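Local structure of D-3-phosphoglycerate dehydrogenase-related protein (Vibrio cholerae, 4S1V) at residues I4-D9 with H26-F31. The protein probably acts as an NAD-dependent dehydrogenase of the D-isomer-specific 2-hydroxyacid family, with 3-phosphoglycerate as its likely substrate. Numbering follows the deposited sequence.
Sequences IAILDD and HDVTVF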
loop_
_atom_site.group_PDB
_atom_site.type_symbol
_atom_site.label_atom_id
_atom_site.label_comp_id
_atom_site.label_asym_id
_atom_site.label_seq_id
_atom_site.Cartn_x
_atom_site.Cartn_y
_atom_site.Cartn_z
ATOM N N ILE C 4 39.161 20.945 19.483
ATOM C CA ILE C 4 38.758 19.566 19.192
ATOM C C ILE C 4 37.507 19.515 18.323
ATOM O O ILE C 4 36.505 20.149 18.638
ATOM C CB ILE C 4 38.491 18.782 20.501
ATOM C CG1 ILE C 4 39.765 18.693 21.350
ATOM C CG2 ILE C 4 37.944 17.383 20.221
ATOM C CD1 ILE C 4 39.500 18.493 22.825
ATOM N N ALA C 5 37.570 18.748 17.233
ATOM C CA ALA C 5 36.397 18.499 16.400
ATOM C C ALA C 5 35.909 17.049 16.501
ATOM O O ALA C 5 36.703 16.105 16.429
ATOM C CB ALA C 5 36.673 18.873 14.949
ATOM N N ILE C 6 34.599 16.884 16.677
ATOM C CA ILE C 6 33.972 15.566 16.627
ATOM C C ILE C 6 33.148 15.489 15.349
ATOM O O ILE C 6 32.231 16.290 15.148
ATOM C CB ILE C 6 33.077 15.280 17.855
ATOM C CG1 ILE C 6 33.853 15.497 19.157
ATOM C CG2 ILE C 6 32.539 13.852 17.799
ATOM C CD1 ILE C 6 33.029 15.261 20.406
ATOM N N LEU C 7 33.488 14.535 14.486
ATOM C CA LEU C 7 32.812 14.395 13.193
ATOM C C LEU C 7 31.581 13.472 13.225
ATOM O O LEU C 7 31.466 12.589 14.079
ATOM C CB LEU C 7 33.797 13.923 12.115
ATOM C CG LEU C 7 34.971 14.818 11.705
ATOM C CD1 LEU C 7 35.843 14.106 10.675
ATOM C CD2 LEU C 7 34.482 16.155 11.150
ATOM N N ASP C 8 30.651 13.725 12.308
ATOM C CA ASP C 8 29.571 12.783 11.965
ATOM C C ASP C 8 28.575 12.381 13.072
ATOM O O ASP C 8 28.046 11.269 13.040
ATOM C CB ASP C 8 30.161 11.528 11.305
ATOM C CG ASP C 8 31.048 11.849 10.114
ATOM O OD1 ASP C 8 30.583 12.525 9.173
ATOM O OD2 ASP C 8 32.213 11.416 10.113
ATOM N N ASP C 9 28.302 13.272 14.026
ATOM C CA ASP C 9 27.291 12.995 15.058
ATOM C C ASP C 9 25.902 13.409 14.564
ATOM O O ASP C 9 25.385 14.463 14.949
ATOM C CB ASP C 9 27.658 13.689 16.382
ATOM C CG ASP C 9 26.634 13.451 17.500
ATOM O OD1 ASP C 9 25.782 12.545 17.399
ATOM O OD2 ASP C 9 26.682 14.188 18.503
ATOM N N HIS C 26 38.291 22.411 27.410
ATOM C CA HIS C 26 38.786 22.323 26.039
ATOM C C HIS C 26 37.812 23.008 25.132
ATOM O O HIS C 26 36.648 23.194 25.496
ATOM C CB HIS C 26 38.952 20.870 25.600
ATOM C CG HIS C 26 40.158 20.180 26.189
ATOM N ND1 HIS C 26 41.406 20.373 25.720
ATOM C CD2 HIS C 26 40.266 19.255 27.230
ATOM C CE1 HIS C 26 42.272 19.617 26.427
ATOM N NE2 HIS C 26 41.571 18.934 27.350
ATOM N N ASP C 27 38.276 23.384 23.944
ATOM C CA ASP C 27 37.422 23.999 22.933
ATOM C C ASP C 27 36.901 22.939 21.952
ATOM O O ASP C 27 37.631 22.489 21.057
ATOM C CB ASP C 27 38.196 25.093 22.194
ATOM C CG ASP C 27 37.295 26.012 21.386
ATOM O OD1 ASP C 27 36.054 25.954 21.544
ATOM O OD2 ASP C 27 37.843 26.811 20.590
ATOM N N VAL C 28 35.637 22.550 22.125
ATOM C CA VAL C 28 35.047 21.435 21.371
ATOM C C VAL C 28 33.931 21.875 20.407
ATOM O O VAL C 28 32.981 22.549 20.809
ATOM C CB VAL C 28 34.487 20.346 22.321
ATOM C CG1 VAL C 28 34.108 19.089 21.546
ATOM C CG2 VAL C 28 35.487 20.001 23.414
ATOM N N THR C 29 34.055 21.480 19.141
ATOM C CA THR C 29 32.961 21.605 18.170
ATOM C C THR C 29 32.521 20.220 17.702
ATOM O O THR C 29 33.350 19.403 17.281
ATOM C CB THR C 29 33.367 22.432 16.933
ATOM O OG1 THR C 29 33.905 23.692 17.352
ATOM C CG2 THR C 29 32.158 22.670 16.019
ATOM N N VAL C 30 31.216 19.971 17.784
ATOM C CA VAL C 30 30.618 18.726 17.319
ATOM C C VAL C 30 29.853 18.965 16.020
ATOM O O VAL C 30 28.879 19.724 15.990
ATOM C CB VAL C 30 29.650 18.129 18.368
ATOM C CG1 VAL C 30 29.168 16.760 17.913
ATOM C CG2 VAL C 30 30.324 18.026 19.733
ATOM N N PHE C 31 30.296 18.312 14.951
ATOM C CA PHE C 31 29.602 18.407 13.672
ATOM C C PHE C 31 28.554 17.309 13.526
ATOM O O PHE C 31 28.694 16.230 14.106
ATOM C CB PHE C 31 30.599 18.430 12.515
ATOM C CG PHE C 31 31.453 19.664 12.497
ATOM C CD1 PHE C 31 30.927 20.881 12.059
ATOM C CD2 PHE C 31 32.771 19.624 12.945
ATOM C CE1 PHE C 31 31.705 22.028 12.057
ATOM C CE2 PHE C 31 33.553 20.769 12.941
ATOM C CZ PHE C 31 33.019 21.971 12.501
#
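Ile4 to Ile6 pair in parallel with Val28 to Val30, the strand axes 4.8 Å apart and inclined by 20°, through a ladder of nearly straight backbone bonds in which Ile4 N and Ile6 N donate to Asp27 O and Thr29 O, while Thr29 N and Phe31 N donate to Ile4 O and Ile6 O. Each isoleucine thus both gives and accepts a bond. Beyond the strand ends Asp9 N, 3.0 Å from Phe31 O, adds a more bent bond (148° at the hydrogen), its donor tilted from the carbonyl plane. Ile4, Ile6, Val28 and Val30 share one face of the sheet. There the CD1 tip of Ile6 comes 3.9 Å from CG2 of Val30, the two side chains lying side by side, and 4.1 Å from CG1 of Val28. CD1 of Ile4 meets His26 at CB, 3.7 Å away. Helix 294-312 covers this face, with Phe305 against Ile6 and Val308 against Ile4. On the other face, the Phe31 ring meets CB of Ala5 at its edge, near the ring plane, with CE2 4.2 Å away, while Thr29 CG2 lies over one ring face, toward the rim. Asp9, its CG anti to the backbone N (chi1 179°), lays OD2 against Val30 CG1 at 3.6 Å, a van der Waals contact, while the hydrogen bond to this oxygen comes from Val14 N. With strand 50-53 on its far side, strand 3-6 lies inside the five-stranded parallel sheet that 27-30 borders, the 2-1-3-4-5 order characteristic of the flavodoxin-like substrate-binding domain in D-2-hydroxyacid dehydrogenases.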